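Long-range contacts in chitinase (Paenibacillus sp. FPU-7, PDB 5GZT), which probably catalyses the random endo-hydrolysis of the beta-1,4 linkages between N-acetylglucosamine units in chitin, as a multi-modular enzyme expressed at the bacterial cell surface: residues K30-I36 with T50-V56; G251-V257 with V269-V275; E542-L548 with Y589-G593; A794-I798 with G854-G860; S985-A990 with D1069-A1074. All blocks are in the same frame, centred on the assembly; numbering follows the deposited sequence.

Interaction 1: residues K30-I36 with T50-V56; sequences KVGEVII and TGFEKVV. With NA (sodium ion), chain C.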
# COMPACT_ATOMS: atom_id res chain seq x y z
N LYS B 30 35.64 -52.25 -18.31
CA LYS B 30 35.91 -50.96 -18.95
C LYS B 30 36.20 -51.27 -20.43
O LYS B 30 37.19 -51.97 -20.75
CB LYS B 30 37.17 -50.36 -18.30
CG LYS B 30 37.05 -49.02 -17.60
CD LYS B 30 37.06 -47.87 -18.60
CE LYS B 30 35.65 -47.40 -18.90
NZ LYS B 30 35.00 -46.92 -17.63
N VAL B 31 35.34 -50.82 -21.34
CA VAL B 31 35.54 -51.14 -22.76
C VAL B 31 35.49 -49.87 -23.55
O VAL B 31 34.70 -48.95 -23.23
CB VAL B 31 34.53 -52.17 -23.34
CG1 VAL B 31 35.11 -52.85 -24.59
CG2 VAL B 31 34.18 -53.23 -22.30
N GLY B 32 36.36 -49.81 -24.56
CA GLY B 32 36.40 -48.69 -25.48
C GLY B 32 35.26 -48.82 -26.46
O GLY B 32 34.24 -49.45 -26.15
N GLU B 33 35.45 -48.22 -27.64
CA GLU B 33 34.46 -48.23 -28.69
C GLU B 33 34.43 -49.63 -29.30
O GLU B 33 35.48 -50.10 -29.77
CB GLU B 33 34.78 -47.16 -29.79
CG GLU B 33 33.93 -47.24 -31.08
CD GLU B 33 34.21 -46.13 -32.12
OE1 GLU B 33 34.43 -45.00 -31.68
OE2 GLU B 33 34.19 -46.39 -33.35
N VAL B 34 33.24 -50.23 -29.38
CA VAL B 34 33.04 -51.48 -30.13
C VAL B 34 32.61 -51.23 -31.59
O VAL B 34 31.54 -50.66 -31.86
CB VAL B 34 31.95 -52.36 -29.44
CG1 VAL B 34 31.87 -53.73 -30.10
CG2 VAL B 34 32.15 -52.43 -27.93
N ILE B 35 33.39 -51.72 -32.55
CA ILE B 35 33.11 -51.52 -33.96
C ILE B 35 32.68 -52.85 -34.45
O ILE B 35 33.47 -53.81 -34.38
CB ILE B 35 34.38 -51.09 -34.79
CG1 ILE B 35 34.83 -49.67 -34.46
CG2 ILE B 35 34.12 -51.19 -36.28
CD1 ILE B 35 35.66 -49.60 -33.21
N ILE B 36 31.48 -52.92 -35.01
CA ILE B 36 30.85 -54.16 -35.40
C ILE B 36 30.85 -54.36 -36.90
O ILE B 36 30.18 -53.62 -37.66
CB ILE B 36 29.41 -54.30 -34.81
CG1 ILE B 36 29.49 -54.17 -33.28
CG2 ILE B 36 28.80 -55.61 -35.23
CD1 ILE B 36 28.20 -54.40 -32.54
N THR B 50 31.96 -48.98 -15.86
CA THR B 50 31.16 -48.36 -16.91
C THR B 50 30.98 -49.30 -18.12
O THR B 50 30.04 -49.15 -18.85
CB THR B 50 31.75 -47.01 -17.37
OG1 THR B 50 32.99 -47.27 -18.05
CG2 THR B 50 31.94 -46.02 -16.19
N GLY B 51 31.90 -50.24 -18.32
CA GLY B 51 31.75 -51.27 -19.33
C GLY B 51 31.83 -50.77 -20.77
O GLY B 51 32.85 -50.17 -21.15
N PHE B 52 30.78 -51.05 -21.57
CA PHE B 52 30.71 -50.57 -22.95
C PHE B 52 30.20 -49.15 -22.98
O PHE B 52 29.48 -48.71 -22.07
CB PHE B 52 29.80 -51.39 -23.82
CG PHE B 52 30.16 -52.81 -23.88
CD1 PHE B 52 31.16 -53.26 -24.72
CD2 PHE B 52 29.45 -53.73 -23.10
CE1 PHE B 52 31.47 -54.61 -24.79
CE2 PHE B 52 29.75 -55.09 -23.15
CZ PHE B 52 30.76 -55.54 -24.01
N GLU B 53 30.59 -48.43 -24.04
CA GLU B 53 30.02 -47.07 -24.24
C GLU B 53 29.54 -46.84 -25.67
O GLU B 53 28.34 -46.94 -25.93
CB GLU B 53 30.97 -46.00 -23.71
CG GLU B 53 30.92 -45.94 -22.18
CD GLU B 53 31.72 -44.82 -21.58
OE1 GLU B 53 32.89 -44.72 -21.94
OE2 GLU B 53 31.17 -44.08 -20.75
N LYS B 54 30.46 -46.55 -26.57
CA LYS B 54 30.14 -46.31 -27.95
C LYS B 54 30.16 -47.63 -28.75
O LYS B 54 31.05 -48.50 -28.58
CB LYS B 54 31.06 -45.21 -28.55
CG LYS B 54 30.79 -44.87 -30.04
CD LYS B 54 31.45 -43.57 -30.55
CE LYS B 54 31.71 -43.56 -32.07
NZ LYS B 54 30.50 -43.46 -32.94
N VAL B 55 29.18 -47.77 -29.63
CA VAL B 55 29.06 -48.90 -30.49
C VAL B 55 28.67 -48.41 -31.88
O VAL B 55 27.77 -47.55 -31.98
CB VAL B 55 27.93 -49.86 -29.98
CG1 VAL B 55 27.83 -51.07 -30.87
CG2 VAL B 55 28.15 -50.26 -28.53
N VAL B 56 29.29 -48.98 -32.92
CA VAL B 56 29.04 -48.58 -34.29
C VAL B 56 28.92 -49.85 -35.06
O VAL B 56 29.83 -50.66 -34.97
CB VAL B 56 30.24 -47.80 -34.96
CG1 VAL B 56 29.84 -47.30 -36.36
CG2 VAL B 56 30.76 -46.66 -34.11
NA NA C . 28.08 -49.18 -20.11
O HOH W 1 34.26 -46.42 -23.54

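Interaction 2: residues G251-V257 with V269-V275; sequences GTWLYSV and VTGKAFV. With FMT (formic acid), chain G.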
# COMPACT_ATOMS: atom_id res chain seq x y z
N GLY B 251 -5.03 -7.31 -0.61
CA GLY B 251 -3.87 -8.14 -0.31
C GLY B 251 -4.11 -9.60 -0.71
O GLY B 251 -4.81 -9.88 -1.68
N THR B 252 -3.51 -10.52 0.05
CA THR B 252 -3.54 -11.94 -0.33
C THR B 252 -4.67 -12.71 0.39
O THR B 252 -4.74 -12.69 1.61
CB THR B 252 -2.22 -12.63 -0.08
OG1 THR B 252 -1.21 -11.99 -0.85
CG2 THR B 252 -2.32 -14.09 -0.54
N TRP B 253 -5.60 -13.28 -0.39
CA TRP B 253 -6.69 -14.16 0.14
C TRP B 253 -6.33 -15.62 -0.09
O TRP B 253 -5.75 -15.97 -1.09
CB TRP B 253 -8.05 -13.86 -0.49
CG TRP B 253 -8.59 -12.59 0.00
CD1 TRP B 253 -8.05 -11.36 -0.24
CD2 TRP B 253 -9.73 -12.38 0.85
NE1 TRP B 253 -8.81 -10.40 0.38
CE2 TRP B 253 -9.84 -10.98 1.05
CE3 TRP B 253 -10.72 -13.21 1.38
CZ2 TRP B 253 -10.86 -10.40 1.82
CZ3 TRP B 253 -11.74 -12.63 2.17
CH2 TRP B 253 -11.79 -11.25 2.38
N LEU B 254 -6.66 -16.45 0.89
CA LEU B 254 -6.51 -17.91 0.75
C LEU B 254 -7.90 -18.49 0.55
O LEU B 254 -8.86 -18.09 1.22
CB LEU B 254 -5.80 -18.48 1.98
CG LEU B 254 -4.40 -17.90 2.30
CD1 LEU B 254 -3.91 -18.42 3.65
CD2 LEU B 254 -3.38 -18.24 1.22
N TYR B 255 -8.03 -19.38 -0.42
CA TYR B 255 -9.33 -20.04 -0.62
C TYR B 255 -9.22 -21.58 -0.70
O TYR B 255 -8.19 -22.12 -1.10
CB TYR B 255 -10.05 -19.47 -1.86
CG TYR B 255 -9.39 -19.82 -3.17
CD1 TYR B 255 -8.29 -19.11 -3.61
CD2 TYR B 255 -9.86 -20.86 -3.95
CE1 TYR B 255 -7.66 -19.43 -4.81
CE2 TYR B 255 -9.24 -21.18 -5.16
CZ TYR B 255 -8.15 -20.47 -5.59
OH TYR B 255 -7.52 -20.79 -6.77
N SER B 256 -10.29 -22.25 -0.27
CA SER B 256 -10.50 -23.69 -0.53
C SER B 256 -11.85 -23.88 -1.24
O SER B 256 -12.86 -23.22 -0.90
CB SER B 256 -10.54 -24.50 0.75
OG SER B 256 -11.70 -24.13 1.48
N VAL B 257 -11.83 -24.81 -2.19
CA VAL B 257 -13.02 -25.23 -2.90
C VAL B 257 -13.13 -26.78 -2.90
O VAL B 257 -12.11 -27.50 -2.91
CB VAL B 257 -13.06 -24.60 -4.34
CG1 VAL B 257 -11.91 -25.10 -5.21
CG2 VAL B 257 -14.41 -24.81 -5.02
N VAL B 269 -9.52 -28.64 -2.70
CA VAL B 269 -8.39 -27.97 -3.39
C VAL B 269 -8.27 -26.55 -2.83
O VAL B 269 -9.26 -25.95 -2.35
CB VAL B 269 -8.53 -27.94 -4.94
CG1 VAL B 269 -7.16 -27.88 -5.60
CG2 VAL B 269 -9.28 -29.16 -5.45
N THR B 270 -7.03 -26.04 -2.83
CA THR B 270 -6.71 -24.73 -2.24
C THR B 270 -5.81 -23.86 -3.13
O THR B 270 -5.12 -24.36 -4.05
CB THR B 270 -6.05 -24.88 -0.85
OG1 THR B 270 -5.02 -25.89 -0.89
CG2 THR B 270 -7.07 -25.21 0.20
N GLY B 271 -5.84 -22.56 -2.83
CA GLY B 271 -4.90 -21.59 -3.42
C GLY B 271 -4.97 -20.20 -2.81
O GLY B 271 -5.67 -19.95 -1.79
N LYS B 272 -4.22 -19.30 -3.46
CA LYS B 272 -4.13 -17.86 -3.10
C LYS B 272 -4.71 -17.03 -4.22
O LYS B 272 -4.40 -17.30 -5.37
CB LYS B 272 -2.68 -17.40 -3.02
CG LYS B 272 -1.87 -17.89 -1.87
CD LYS B 272 -0.39 -17.77 -2.24
CE LYS B 272 0.50 -18.29 -1.13
NZ LYS B 272 1.93 -17.94 -1.31
N ALA B 273 -5.53 -16.04 -3.88
CA ALA B 273 -5.94 -14.98 -4.80
C ALA B 273 -5.49 -13.62 -4.27
O ALA B 273 -5.26 -13.46 -3.07
CB ALA B 273 -7.45 -14.93 -4.93
N PHE B 274 -5.46 -12.65 -5.16
CA PHE B 274 -4.94 -11.32 -4.80
C PHE B 274 -5.99 -10.28 -5.10
O PHE B 274 -6.47 -10.20 -6.23
CB PHE B 274 -3.69 -11.08 -5.60
CG PHE B 274 -2.65 -12.13 -5.38
CD1 PHE B 274 -1.89 -12.13 -4.23
CD2 PHE B 274 -2.46 -13.16 -6.30
CE1 PHE B 274 -0.92 -13.08 -4.00
CE2 PHE B 274 -1.49 -14.15 -6.06
CZ PHE B 274 -0.72 -14.10 -4.90
N VAL B 275 -6.37 -9.52 -4.08
CA VAL B 275 -7.39 -8.48 -4.19
C VAL B 275 -6.65 -7.14 -4.43
O VAL B 275 -5.69 -6.82 -3.71
CB VAL B 275 -8.30 -8.51 -2.94
CG1 VAL B 275 -9.24 -7.33 -2.88
CG2 VAL B 275 -9.14 -9.80 -2.96
C FMT G . 2.01 -16.86 -4.40
O1 FMT G . 3.05 -17.47 -4.08
O2 FMT G . 1.44 -16.93 -5.62

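Interaction 3: residues E542-L548 with Y589-G593; sequences ENKGTGL and YLFNG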
# COMPACT_ATOMS: atom_id res chain seq x y z
N GLU B 542 20.16 24.55 -19.65
CA GLU B 542 20.04 25.66 -20.55
C GLU B 542 18.62 26.24 -20.41
O GLU B 542 17.63 25.53 -20.28
CB GLU B 542 20.23 25.22 -22.03
CG GLU B 542 21.69 24.78 -22.29
CD GLU B 542 21.97 24.20 -23.68
OE1 GLU B 542 21.06 23.95 -24.56
OE2 GLU B 542 23.16 23.96 -23.81
N ASN B 543 18.57 27.55 -20.53
CA ASN B 543 17.41 28.30 -20.29
C ASN B 543 16.67 28.45 -21.57
O ASN B 543 16.63 29.48 -22.16
CB ASN B 543 17.79 29.67 -19.70
CG ASN B 543 16.58 30.41 -19.28
OD1 ASN B 543 15.50 29.88 -19.32
ND2 ASN B 543 16.74 31.64 -18.90
N LYS B 544 15.99 27.39 -21.92
CA LYS B 544 15.26 27.20 -23.12
C LYS B 544 13.97 26.45 -22.80
O LYS B 544 13.98 25.51 -22.01
CB LYS B 544 16.07 26.31 -24.11
CG LYS B 544 17.40 26.96 -24.54
CD LYS B 544 18.25 26.04 -25.41
CE LYS B 544 19.54 26.82 -25.85
NZ LYS B 544 20.47 25.87 -26.50
N GLY B 545 12.91 26.82 -23.48
CA GLY B 545 11.65 26.07 -23.45
C GLY B 545 11.11 26.17 -22.03
O GLY B 545 11.14 27.20 -21.45
N THR B 546 10.81 25.02 -21.45
CA THR B 546 10.39 24.89 -20.09
C THR B 546 11.40 24.22 -19.27
O THR B 546 11.11 23.78 -18.15
CB THR B 546 9.18 23.98 -20.05
OG1 THR B 546 9.51 22.74 -20.69
CG2 THR B 546 7.99 24.55 -20.80
N GLY B 547 12.61 24.04 -19.84
CA GLY B 547 13.60 23.26 -19.14
C GLY B 547 13.59 21.77 -19.34
O GLY B 547 14.55 21.09 -18.94
N LEU B 548 12.49 21.24 -19.78
CA LEU B 548 12.31 19.85 -19.98
C LEU B 548 12.98 19.36 -21.32
O LEU B 548 12.88 19.99 -22.38
CB LEU B 548 10.83 19.54 -20.05
CG LEU B 548 10.43 18.10 -20.31
CD1 LEU B 548 10.87 17.20 -19.17
CD2 LEU B 548 8.93 17.96 -20.59
N TYR B 589 6.81 19.31 -13.24
CA TYR B 589 8.19 19.66 -13.02
C TYR B 589 8.25 21.15 -12.77
O TYR B 589 7.22 21.87 -13.03
CB TYR B 589 9.04 19.27 -14.22
CG TYR B 589 8.62 19.83 -15.53
CD1 TYR B 589 7.61 19.28 -16.24
CD2 TYR B 589 9.30 20.88 -16.12
CE1 TYR B 589 7.22 19.80 -17.48
CE2 TYR B 589 8.94 21.35 -17.38
CZ TYR B 589 7.93 20.77 -18.06
OH TYR B 589 7.55 21.19 -19.32
N LEU B 590 9.34 21.57 -12.14
CA LEU B 590 9.61 23.00 -11.94
C LEU B 590 10.80 23.46 -12.73
O LEU B 590 11.78 22.67 -12.93
CB LEU B 590 9.95 23.21 -10.50
CG LEU B 590 8.94 22.61 -9.50
CD1 LEU B 590 9.41 22.99 -8.09
CD2 LEU B 590 7.55 23.19 -9.75
N PHE B 591 10.83 24.75 -13.08
CA PHE B 591 12.05 25.31 -13.68
C PHE B 591 12.14 26.75 -13.33
O PHE B 591 11.11 27.46 -13.30
CB PHE B 591 11.99 25.13 -15.21
CG PHE B 591 13.26 25.49 -15.96
CD1 PHE B 591 14.44 24.88 -15.62
CD2 PHE B 591 13.22 26.29 -17.07
CE1 PHE B 591 15.65 25.18 -16.33
CE2 PHE B 591 14.39 26.63 -17.78
CZ PHE B 591 15.62 26.05 -17.40
N ASN B 592 13.34 27.21 -12.97
CA ASN B 592 13.58 28.61 -12.70
C ASN B 592 14.50 29.30 -13.69
O ASN B 592 14.94 30.42 -13.44
CB ASN B 592 14.12 28.80 -11.28
CG ASN B 592 15.57 28.40 -11.15
OD1 ASN B 592 16.11 27.64 -11.99
ND2 ASN B 592 16.21 28.87 -10.09
N GLY B 593 14.76 28.67 -14.83
CA GLY B 593 15.73 29.19 -15.75
C GLY B 593 17.13 28.52 -15.64
O GLY B 593 17.94 28.70 -16.51

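Interaction 4: residues A794-I798 with G854-G860; sequences AFARI and GGWAAEG. With FMT (formic acid), chain I.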
# COMPACT_ATOMS: atom_id res chain seq x y z
N ALA B 794 -26.35 34.99 29.92
CA ALA B 794 -26.70 33.63 30.25
C ALA B 794 -27.38 33.61 31.65
O ALA B 794 -26.76 34.09 32.57
CB ALA B 794 -25.42 32.84 30.31
N PHE B 795 -28.63 33.20 31.83
CA PHE B 795 -29.53 32.82 30.76
C PHE B 795 -30.93 33.22 31.19
O PHE B 795 -31.17 33.48 32.37
CB PHE B 795 -29.56 31.35 30.53
CG PHE B 795 -28.30 30.72 30.02
CD1 PHE B 795 -28.04 30.69 28.67
CD2 PHE B 795 -27.50 29.93 30.88
CE1 PHE B 795 -26.89 30.06 28.17
CE2 PHE B 795 -26.38 29.27 30.39
CZ PHE B 795 -26.05 29.33 29.02
N ALA B 796 -31.85 33.28 30.22
CA ALA B 796 -33.28 33.16 30.46
C ALA B 796 -33.68 31.69 30.25
O ALA B 796 -32.94 30.93 29.65
CB ALA B 796 -34.06 34.06 29.55
N ARG B 797 -34.80 31.29 30.77
CA ARG B 797 -35.23 29.88 30.74
C ARG B 797 -36.63 29.82 30.30
O ARG B 797 -37.26 30.89 30.08
CB ARG B 797 -35.07 29.23 32.13
CG ARG B 797 -33.60 29.15 32.57
CD ARG B 797 -33.04 27.96 31.85
NE ARG B 797 -31.61 27.97 31.63
CZ ARG B 797 -30.70 27.29 32.32
NH1 ARG B 797 -30.97 26.65 33.45
NH2 ARG B 797 -29.46 27.30 31.88
N ILE B 798 -37.12 28.63 30.09
CA ILE B 798 -38.45 28.45 29.58
C ILE B 798 -39.24 27.71 30.67
O ILE B 798 -38.87 26.58 31.10
CB ILE B 798 -38.43 27.65 28.33
CG1 ILE B 798 -37.62 28.32 27.21
CG2 ILE B 798 -39.86 27.37 27.80
CD1 ILE B 798 -37.39 27.41 25.97
N GLY B 854 -31.90 29.46 27.23
CA GLY B 854 -31.58 28.06 27.31
C GLY B 854 -30.34 27.78 28.08
O GLY B 854 -30.16 28.30 29.20
N GLY B 855 -29.44 27.03 27.42
CA GLY B 855 -28.20 26.59 28.05
C GLY B 855 -28.33 25.17 28.53
O GLY B 855 -29.33 24.46 28.25
N TRP B 856 -27.32 24.76 29.27
CA TRP B 856 -27.12 23.34 29.67
C TRP B 856 -28.27 22.92 30.57
O TRP B 856 -28.63 23.63 31.49
CB TRP B 856 -25.80 23.18 30.43
CG TRP B 856 -25.67 21.77 30.93
CD1 TRP B 856 -25.92 21.31 32.24
CD2 TRP B 856 -25.45 20.61 30.15
NE1 TRP B 856 -25.84 19.96 32.26
CE2 TRP B 856 -25.53 19.49 31.02
CE3 TRP B 856 -25.16 20.40 28.79
CZ2 TRP B 856 -25.31 18.17 30.58
CZ3 TRP B 856 -24.96 19.13 28.34
CH2 TRP B 856 -25.02 17.99 29.24
N ALA B 857 -28.89 21.80 30.25
CA ALA B 857 -30.06 21.24 31.00
C ALA B 857 -31.29 22.09 30.94
O ALA B 857 -32.20 21.83 31.69
CB ALA B 857 -29.71 20.95 32.48
N ALA B 858 -31.36 23.09 30.05
CA ALA B 858 -32.48 24.01 30.07
C ALA B 858 -33.58 23.32 29.28
O ALA B 858 -33.40 22.89 28.10
CB ALA B 858 -32.14 25.33 29.47
N GLU B 859 -34.73 23.22 29.93
CA GLU B 859 -35.93 22.53 29.36
C GLU B 859 -36.86 23.41 28.59
O GLU B 859 -36.77 24.62 28.64
CB GLU B 859 -36.68 21.80 30.51
CG GLU B 859 -35.68 20.88 31.26
CD GLU B 859 -36.24 19.87 32.28
OE1 GLU B 859 -36.11 20.28 33.50
OE2 GLU B 859 -36.69 18.68 31.84
N GLY B 860 -37.77 22.80 27.86
CA GLY B 860 -38.84 23.52 27.20
C GLY B 860 -38.79 23.66 25.70
O GLY B 860 -39.82 23.91 25.09
C FMT I . -39.50 20.11 27.33
O1 FMT I . -38.40 19.96 27.97
O2 FMT I . -39.62 20.35 25.97
O HOH W 2 -29.60 24.38 33.80
O HOH W 3 -27.02 25.92 32.52
O HOH W 4 -35.48 26.41 30.00

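Interaction 5: residues S985-A990 with D1069-A1074; sequences SVYTSA and DNSAKA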
# COMPACT_ATOMS: atom_id res chain seq x y z
N SER B 985 -8.67 22.69 20.76
CA SER B 985 -7.58 23.08 19.85
C SER B 985 -8.09 23.74 18.58
O SER B 985 -9.04 23.24 17.94
CB SER B 985 -6.74 21.88 19.46
OG SER B 985 -7.52 20.86 18.88
N VAL B 986 -7.42 24.81 18.16
CA VAL B 986 -7.77 25.49 16.94
C VAL B 986 -7.49 24.69 15.66
O VAL B 986 -8.40 24.68 14.78
CB VAL B 986 -7.27 26.92 16.91
CG1 VAL B 986 -5.84 27.06 17.39
CG2 VAL B 986 -7.47 27.56 15.55
N TYR B 987 -6.37 23.95 15.58
CA TYR B 987 -6.17 22.93 14.54
C TYR B 987 -6.06 21.51 15.09
O TYR B 987 -5.89 21.29 16.31
CB TYR B 987 -4.95 23.30 13.65
CG TYR B 987 -5.01 24.71 13.01
CD1 TYR B 987 -5.66 24.97 11.80
CD2 TYR B 987 -4.38 25.74 13.59
CE1 TYR B 987 -5.68 26.28 11.22
CE2 TYR B 987 -4.42 27.01 13.06
CZ TYR B 987 -5.07 27.29 11.89
OH TYR B 987 -5.05 28.66 11.45
N THR B 988 -6.30 20.55 14.22
CA THR B 988 -6.28 19.16 14.64
C THR B 988 -4.77 18.78 14.71
O THR B 988 -4.03 18.98 13.71
CB THR B 988 -6.95 18.25 13.61
OG1 THR B 988 -8.35 18.52 13.48
CG2 THR B 988 -6.79 16.79 14.03
N SER B 989 -4.30 18.28 15.84
CA SER B 989 -2.86 17.88 15.97
C SER B 989 -2.45 16.87 14.91
O SER B 989 -3.19 15.92 14.60
CB SER B 989 -2.61 17.23 17.33
OG SER B 989 -1.24 16.82 17.48
N ALA B 990 -1.22 17.02 14.41
CA ALA B 990 -0.60 16.05 13.44
C ALA B 990 -0.55 14.67 14.07
O ALA B 990 -0.67 13.66 13.38
CB ALA B 990 0.81 16.54 12.96
N ASP B 1069 1.46 22.14 21.69
CA ASP B 1069 1.30 21.36 20.45
C ASP B 1069 1.24 22.29 19.25
O ASP B 1069 0.22 22.95 18.95
CB ASP B 1069 0.12 20.41 20.51
CG ASP B 1069 -0.01 19.56 19.30
OD1 ASP B 1069 0.54 19.91 18.22
OD2 ASP B 1069 -0.74 18.54 19.38
N ASN B 1070 2.36 22.37 18.52
CA ASN B 1070 2.47 23.40 17.51
C ASN B 1070 1.62 23.07 16.33
O ASN B 1070 1.25 23.96 15.61
CB ASN B 1070 3.92 23.63 17.09
CG ASN B 1070 4.07 24.97 16.38
OD1 ASN B 1070 3.82 26.04 16.95
ND2 ASN B 1070 4.39 24.90 15.08
N SER B 1071 1.33 21.80 16.06
CA SER B 1071 0.51 21.51 14.93
C SER B 1071 -0.95 21.90 15.32
O SER B 1071 -1.66 22.42 14.46
CB SER B 1071 0.62 20.03 14.45
OG SER B 1071 0.10 19.15 15.37
N ALA B 1072 -1.33 21.69 16.58
CA ALA B 1072 -2.70 22.03 17.08
C ALA B 1072 -2.89 23.49 17.42
O ALA B 1072 -4.03 23.95 17.48
CB ALA B 1072 -3.06 21.17 18.29
N LYS B 1073 -1.78 24.20 17.65
CA LYS B 1073 -1.73 25.51 18.24
C LYS B 1073 -2.50 25.55 19.56
O LYS B 1073 -3.33 26.42 19.81
CB LYS B 1073 -2.25 26.59 17.23
CG LYS B 1073 -1.54 26.60 15.89
CD LYS B 1073 -0.05 26.92 16.08
CE LYS B 1073 0.78 26.92 14.75
NZ LYS B 1073 1.94 27.81 15.02
N ALA B 1074 -2.16 24.62 20.41
CA ALA B 1074 -2.84 24.43 21.66
C ALA B 1074 -1.87 24.23 22.78
O ALA B 1074 -0.95 23.39 22.64
CB ALA B 1074 -3.76 23.20 21.57
O HOH W 5 -6.02 25.88 20.37
O HOH W 6 -2.23 20.36 12.49

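Interaction 1: residues K30-I36 with T50-V56
A sodium ion sits beside the second segment. Thr50 O binds it at 2.3 Å and Phe52 O at 2.5 Å, and Glu44 and Ser72 complete the site. Four backbone hydrogen bonds join the segments. Val31 N donates to Gly51 O (2.6 Å). After the bend at Gly32, the pairing becomes that of parallel strands: Val34 N to Lys54 O (2.9 Å), Val56 N to Val34 O (3.0 Å) and Ile36 N to Val56 O (2.8 Å). A water bridges Val31 O and Glu53 OE1. Apolar side chains pack beside these bonds. Val31 CG2 makes a CH-pi contact over the face of the Phe52 ring, and Val34 CG2 reaches Phe52 CD1 at 3.5 Å. Val34, Val55 and Phe52 also touch Leu42 on the facing parallel sheet. These are successive coils of a parallel beta-helix. The chemistry is divided: backbone bonds and apolar packing join the coils, while the carbonyls of Thr50 and Phe52, on either side of Gly51 in sequence, bind the cation.

Interaction 2: residues G251-V257 with V269-V275
Backbone hydrogen bonds come in complete pairs here. Gly251 and Val275 exchange two, as do Trp253 and Ala273, Tyr255 and Gly271, and Val257 and Val269. The shortest is Trp253 N to Ala273 O at 2.7 Å. Thr252-Phe274, Leu254-Lys272 and Ser256-Thr270 are the non-hydrogen-bonded pairs between them. CA-H...O contacts add to these, such as Lys272 CA to Trp253 O at 3.2 Å. The two strands form an antiparallel beta hairpin, and the second continues into the TIM barrel of the first family 18 module. On the face carrying Trp253, Tyr255 and Val257, two aromatic rings make contacts. Tyr255 folds its ring over Gly271, whose CA makes an off-centre CH-pi contact. Trp253 CD1 meets Val275 CG2 at 3.3 Å. Strands 184-191 and 197-203 pack against this face. The other face is mixed. Leu254 CD2 touches Lys272 CG at 3.5 Å. Thr252 OG1 bonds to Asp477. Lys272 NZ bonds to Tyr450 and, weakly, to a formic acid molecule (O1, 3.0 Å), probably from the crystallisation liquor.

Interaction 3: residues E542-L548 with Y589-G593
Phe591 lays its ring over Gly547. Gly547 CA stands 3.6 Å from the ring centroid and only 7° off the ring normal, a well-centred CH-pi contact. A side chain on Gly547 would clash with the ring, and its backbone angles also call for glycine. Near the Phe591 side chain lie loop carbonyls: Glu542 O is 3.6 Å from Phe591 CZ, and Thr546 O is 3.4 Å from Phe591 CB. The loop turns beside the ring. A type II' turn runs from Lys544 to Gly547, closed by Gly547 N to Lys544 O at 3.0 Å, with Gly545 supplying the positive phi. A salt bridge within the loop joins Lys544 NZ to Glu542 OE1 (2.8 Å). Tyr589 is the second aromatic contact. Its OH shares a hydrogen bond with Thr546 OG1 at 2.8 Å, and Leu548 CB touches Tyr589 CZ at 3.7 Å. Phe591 and Tyr589 both point toward the loop, while Leu590 between them points away, as expected on a strand. Just past the end of the strand, Asn543 CB meets Gly593 O at 3.3 Å. The strand belongs to a five-stranded antiparallel sheet inserted between the last two barrel strands, 527-532 and 619-623. This is consistent with the chitinase insertion domain found in many family 18 enzymes.

Interaction 4: residues A794-I798 with G854-G860
Phe795 follows a cis peptide bond after Ala794. Its ring faces the glycine pair: Gly854 O lies 3.2 Å from Phe795 CG, and Gly855 CA makes a CH-pi contact 3.9 Å from the ring centroid. A side chain on Gly855 would clash with this ring. Ala796 O accepts a hydrogen bond from Gly854 N at 3.0 Å. Arg797 grips Gly854 O with two donors, NE at 2.8 Å and NH2 at 2.9 Å. Its guanidinium covers Ala858 CB, and two waters link it to Trp856 O. Asp809 pairs with its charge and Trp812 adds a cation-pi contact. Ile798 CB packs on Glu859 O at 3.5 Å, and a water joins Ile798 N to Glu859 O. Beyond the segments, Gly855 bonds to the backbone of Asp893, and Trp856 touches Glu895. Ser852 to Gly855 form the SxGG motif at the end of the third barrel strand, while Asp893 and Glu895 belong to DxxDxDxE. Together with the cis peptide on the second strand, these are hallmarks of the family 18 active-site end of a TIM barrel.

Interaction 5: residues S985-A990 with D1069-A1074
Asp1069 is the hub of the polar network. Its OD1 accepts from Ala1072 N (3.1 Å), an Asx motif, and from Ser1071 OG (3.0 Å). Its OD2 takes a hydrogen bond from Ser989 OG at 2.6 Å and another from His982. Ser989 OG in turn accepts from Leu991 N. Ser1071 OG, having donated to Asp1069, accepts from Ala990 N at 2.7 Å with nearly straight geometry. Tyr987 N is satisfied by Ala1072 O at 3.0 Å. Two waters bridge main-chain groups: one joins Val986 N to Lys1073 O, the other donates to both Thr988 O and Ser1071 O. Thr988 OG1 turns to Asp995 and Ser997. Carbon atoms also touch: Ser985 CB is 3.9 Å from Ala1072 CB and Val986 CG1 3.6 Å from Lys1073 CB. The second segment is the turn of a hairpin between strands 1065-1069 and 1074-1079, with a G1 beta bulge where Lys1073 and Ala1074 face Asp1069. The first segment belongs to the loop from barrel strand 964-967 to helix 998-1007. Val986 also leans on helix 1093-1106.

How the interactions relate
All five contacts follow one another along the chain; none nest or cross. Interaction 1 closes a short loop between coils of the N-terminal beta-helix. Interaction 2 closes a tight hairpin whose second strand leads into the first family 18 barrel. Interaction 3 closes about 40 residues within the inserted sheet region of that module. Interactions 4 and 5 belong to the second family 18 module: interaction 4 spans the crossover between two neighbouring barrel strands, and interaction 5 ties a barrel loop to a hairpin of the inserted sheet. Their centres lie 32 Å apart. Interactions 1 and 4 are the farthest apart, with centres 115 Å from each other, as suits an elongated multi-modular chain.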